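Local coordinates for hypothetical protein (Fusobacterium nucleatum subsp. nucleatum, PDB 2GSL) that may be a ribonuclease of the MrnC family involved in RNA processing, built as a helical dimer with a magnesium-binding site, at residues Ala19-Gly22 with Asp23-Glu27. Residues are numbered along the deposited sequence; the frame is centred on the assembly and turned at random.
Sequences AFLG and DAIWE. With MG (magnesium ion), chain G.
Leu-21 and Ile-25 stand one helical turn apart, and their branched ends meet at a slant: the delta methyl CD1 of Ile-25 lies 3.6 Å from the branch carbon CG of Leu-21. The first torsion of Ile-25 (chi1 -62°) keeps CG1 beside its own backbone N and the extended chi2 carries CD1 back to the preceding turn, where CG1 also passes over the carbonyl oxygen of Leu-21. Leu-21 O accepts the backbone N-H of Ile-25, 3.0 Å from Ile-25 N. Branched aliphatic side chains suit this buried strip, because it packs on Leu-111, Ile-106 and Tyr-110 of helix 93-111 and on Leu-28 and Leu-35 of the second subunit.

Another side of the same helix, 15-34, carries the polar work. This is the all-helical ribonuclease III fold, in which acidic side chains from different helices hold magnesium. Asp-23 has CG anti to its backbone N (chi1 176°), which directs the carboxylate off the helix; OD1 binds the magnesium ion at 2.4 Å, three waters and Glu-103 of helix 93-111 also being ligands. The other oxygen, OD2, forms a salt bridge with Arg-31 of the second subunit, so the carboxylate is engaged through both oxygens, and dimerisation probably helps to position this metal ligand, probably the active-site aspartate. Asp-23 N donates to Ala-19 O at 2.9 Å.

Gly-22 is buried and contributes no side-chain bulk there, while Gly-22 O receives the N-H of Trp-26, 2.8 Å from Trp-26 N. The indole of Trp-26 reaches helix 115-127, where its broad apolar surface packs on Ile-121, Ile-122 and Val-125, and its NE1 is hydrogen-bonded to Lys-51 O.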
ATOM      1  N   ALA A  19       7.592  -7.415  -6.471  1.00 24.86           N
ATOM      2  CA  ALA A  19       7.979  -7.062  -5.106  1.00 24.59           C
ATOM      3  C   ALA A  19       7.630  -5.609  -4.785  1.00 22.87           C
ATOM      4  O   ALA A  19       7.403  -5.253  -3.628  1.00 22.81           O
ATOM      5  CB  ALA A  19       9.482  -7.285  -4.923  1.00 24.03           C
ATOM      6  N   PHE A  20       7.608  -4.775  -5.822  1.00 20.71           N
ATOM      7  CA  PHE A  20       7.293  -3.357  -5.687  1.00 20.19           C
ATOM      8  C   PHE A  20       5.814  -3.230  -5.349  1.00 20.42           C
ATOM      9  O   PHE A  20       5.416  -2.477  -4.456  1.00 21.89           O
ATOM     10  CB  PHE A  20       7.598  -2.630  -7.005  1.00 17.93           C
ATOM     11  CG  PHE A  20       7.464  -1.129  -6.928  1.00 20.90           C
ATOM     12  CD1 PHE A  20       8.099  -0.407  -5.916  1.00 20.98           C
ATOM     13  CD2 PHE A  20       6.737  -0.430  -7.895  1.00 18.25           C
ATOM     14  CE1 PHE A  20       8.012   0.987  -5.874  1.00 22.79           C
ATOM     15  CE2 PHE A  20       6.650   0.956  -7.857  1.00 18.80           C
ATOM     16  CZ  PHE A  20       7.285   1.673  -6.849  1.00 20.75           C
ATOM     17  N   LEU A  21       5.005  -3.973  -6.086  1.00 19.59           N
ATOM     18  CA  LEU A  21       3.577  -3.976  -5.879  1.00 20.05           C
ATOM     19  C   LEU A  21       3.303  -4.708  -4.565  1.00 18.32           C
ATOM     20  O   LEU A  21       2.556  -4.221  -3.718  1.00 17.30           O
ATOM     21  CB  LEU A  21       2.894  -4.686  -7.055  1.00 22.32           C
ATOM     22  CG  LEU A  21       1.423  -5.065  -6.890  1.00 23.43           C
ATOM     23  CD1 LEU A  21       0.591  -3.810  -6.745  1.00 24.74           C
ATOM     24  CD2 LEU A  21       0.977  -5.879  -8.080  1.00 25.36           C
ATOM     25  N   GLY A  22       3.929  -5.873  -4.401  1.00 17.22           N
ATOM     26  CA  GLY A  22       3.752  -6.661  -3.190  1.00 16.64           C
ATOM     27  C   GLY A  22       3.997  -5.877  -1.911  1.00 15.12           C
ATOM     28  O   GLY A  22       3.285  -6.050  -0.930  1.00 12.11           O
ATOM     29  N   ASP A  23       5.009  -5.016  -1.935  1.00 18.21           N
ATOM     30  CA  ASP A  23       5.382  -4.182  -0.796  1.00 22.12           C
ATOM     31  C   ASP A  23       4.206  -3.309  -0.359  1.00 22.94           C
ATOM     32  O   ASP A  23       3.859  -3.273   0.828  1.00 25.65           O
ATOM     33  CB  ASP A  23       6.591  -3.310  -1.175  1.00 24.40           C
ATOM     34  CG  ASP A  23       6.997  -2.336  -0.069  1.00 25.34           C
ATOM     35  OD1 ASP A  23       7.376  -2.806   1.020  1.00 26.61           O
ATOM     36  OD2 ASP A  23       6.945  -1.108  -0.301  1.00 23.09           O
ATOM     37  N   ALA A  24       3.602  -2.610  -1.320  1.00 21.55           N
ATOM     38  CA  ALA A  24       2.453  -1.748  -1.053  1.00 20.95           C
ATOM     39  C   ALA A  24       1.276  -2.571  -0.535  1.00 20.74           C
ATOM     40  O   ALA A  24       0.536  -2.127   0.357  1.00 20.78           O
ATOM     41  CB  ALA A  24       2.050  -0.996  -2.319  1.00 19.87           C
ATOM     42  N   ILE A  25       1.117  -3.775  -1.082  1.00 18.40           N
ATOM     43  CA  ILE A  25       0.024  -4.669  -0.692  1.00 17.11           C
ATOM     44  C   ILE A  25       0.212  -5.109   0.756  1.00 17.29           C
ATOM     45  O   ILE A  25      -0.752  -5.193   1.530  1.00 14.48           O
ATOM     46  CB  ILE A  25      -0.026  -5.933  -1.619  1.00 18.11           C
ATOM     47  CG1 ILE A  25      -0.294  -5.509  -3.068  1.00 19.71           C
ATOM     48  CG2 ILE A  25      -1.133  -6.882  -1.196  1.00 14.99           C
ATOM     49  CD1 ILE A  25      -0.148  -6.629  -4.057  1.00 20.34           C
ATOM     50  N   TRP A  26       1.466  -5.396   1.111  1.00 16.59           N
ATOM     51  CA  TRP A  26       1.817  -5.839   2.463  1.00 14.65           C
ATOM     52  C   TRP A  26       1.544  -4.720   3.454  1.00 13.87           C
ATOM     53  O   TRP A  26       0.869  -4.948   4.465  1.00 12.69           O
ATOM     54  CB  TRP A  26       3.297  -6.240   2.527  1.00 15.89           C
ATOM     55  CG  TRP A  26       3.685  -6.959   3.767  1.00 13.70           C
ATOM     56  CD1 TRP A  26       4.370  -6.452   4.821  1.00 14.48           C
ATOM     57  CD2 TRP A  26       3.425  -8.335   4.079  1.00 12.33           C
ATOM     58  NE1 TRP A  26       4.551  -7.425   5.779  1.00 12.95           N
ATOM     59  CE2 TRP A  26       3.970  -8.585   5.348  1.00 12.35           C
ATOM     60  CE3 TRP A  26       2.760  -9.370   3.415  1.00 12.77           C
ATOM     61  CZ2 TRP A  26       3.902  -9.837   5.953  1.00 15.10           C
ATOM     62  CZ3 TRP A  26       2.689 -10.617   4.017  1.00 11.99           C
ATOM     63  CH2 TRP A  26       3.245 -10.837   5.274  1.00 13.34           C
ATOM     64  N   GLU A  27       2.040  -3.514   3.175  1.00 12.74           N
ATOM     65  CA  GLU A  27       1.798  -2.411   4.108  1.00 15.09           C
ATOM     66  C   GLU A  27       0.310  -2.301   4.383  1.00 16.11           C
ATOM     67  O   GLU A  27      -0.120  -2.386   5.533  1.00 18.06           O
ATOM     68  CB  GLU A  27       2.333  -1.068   3.575  1.00 13.75           C
ATOM     69  CG  GLU A  27       3.682  -0.654   4.169  1.00 19.33           C
ATOM     70  CD  GLU A  27       3.575   0.318   5.348  1.00 23.87           C
ATOM     71  OE1 GLU A  27       2.945  -0.006   6.372  1.00 27.58           O
ATOM     72  OE2 GLU A  27       4.139   1.429   5.272  1.00 26.95           O
TER
HETATM   73 MG    MG G 201       9.313  -4.026   1.755  1.00 19.00          MG
HETATM   74  O   HOH W   1       7.826  -3.875   3.578  1.00 32.34           O
HETATM   75  O   HOH W   2      10.154  -1.953   2.471  1.00 23.11           O
HETATM   76  O   HOH W   3      10.201  -3.242  -0.202  1.00 19.81           O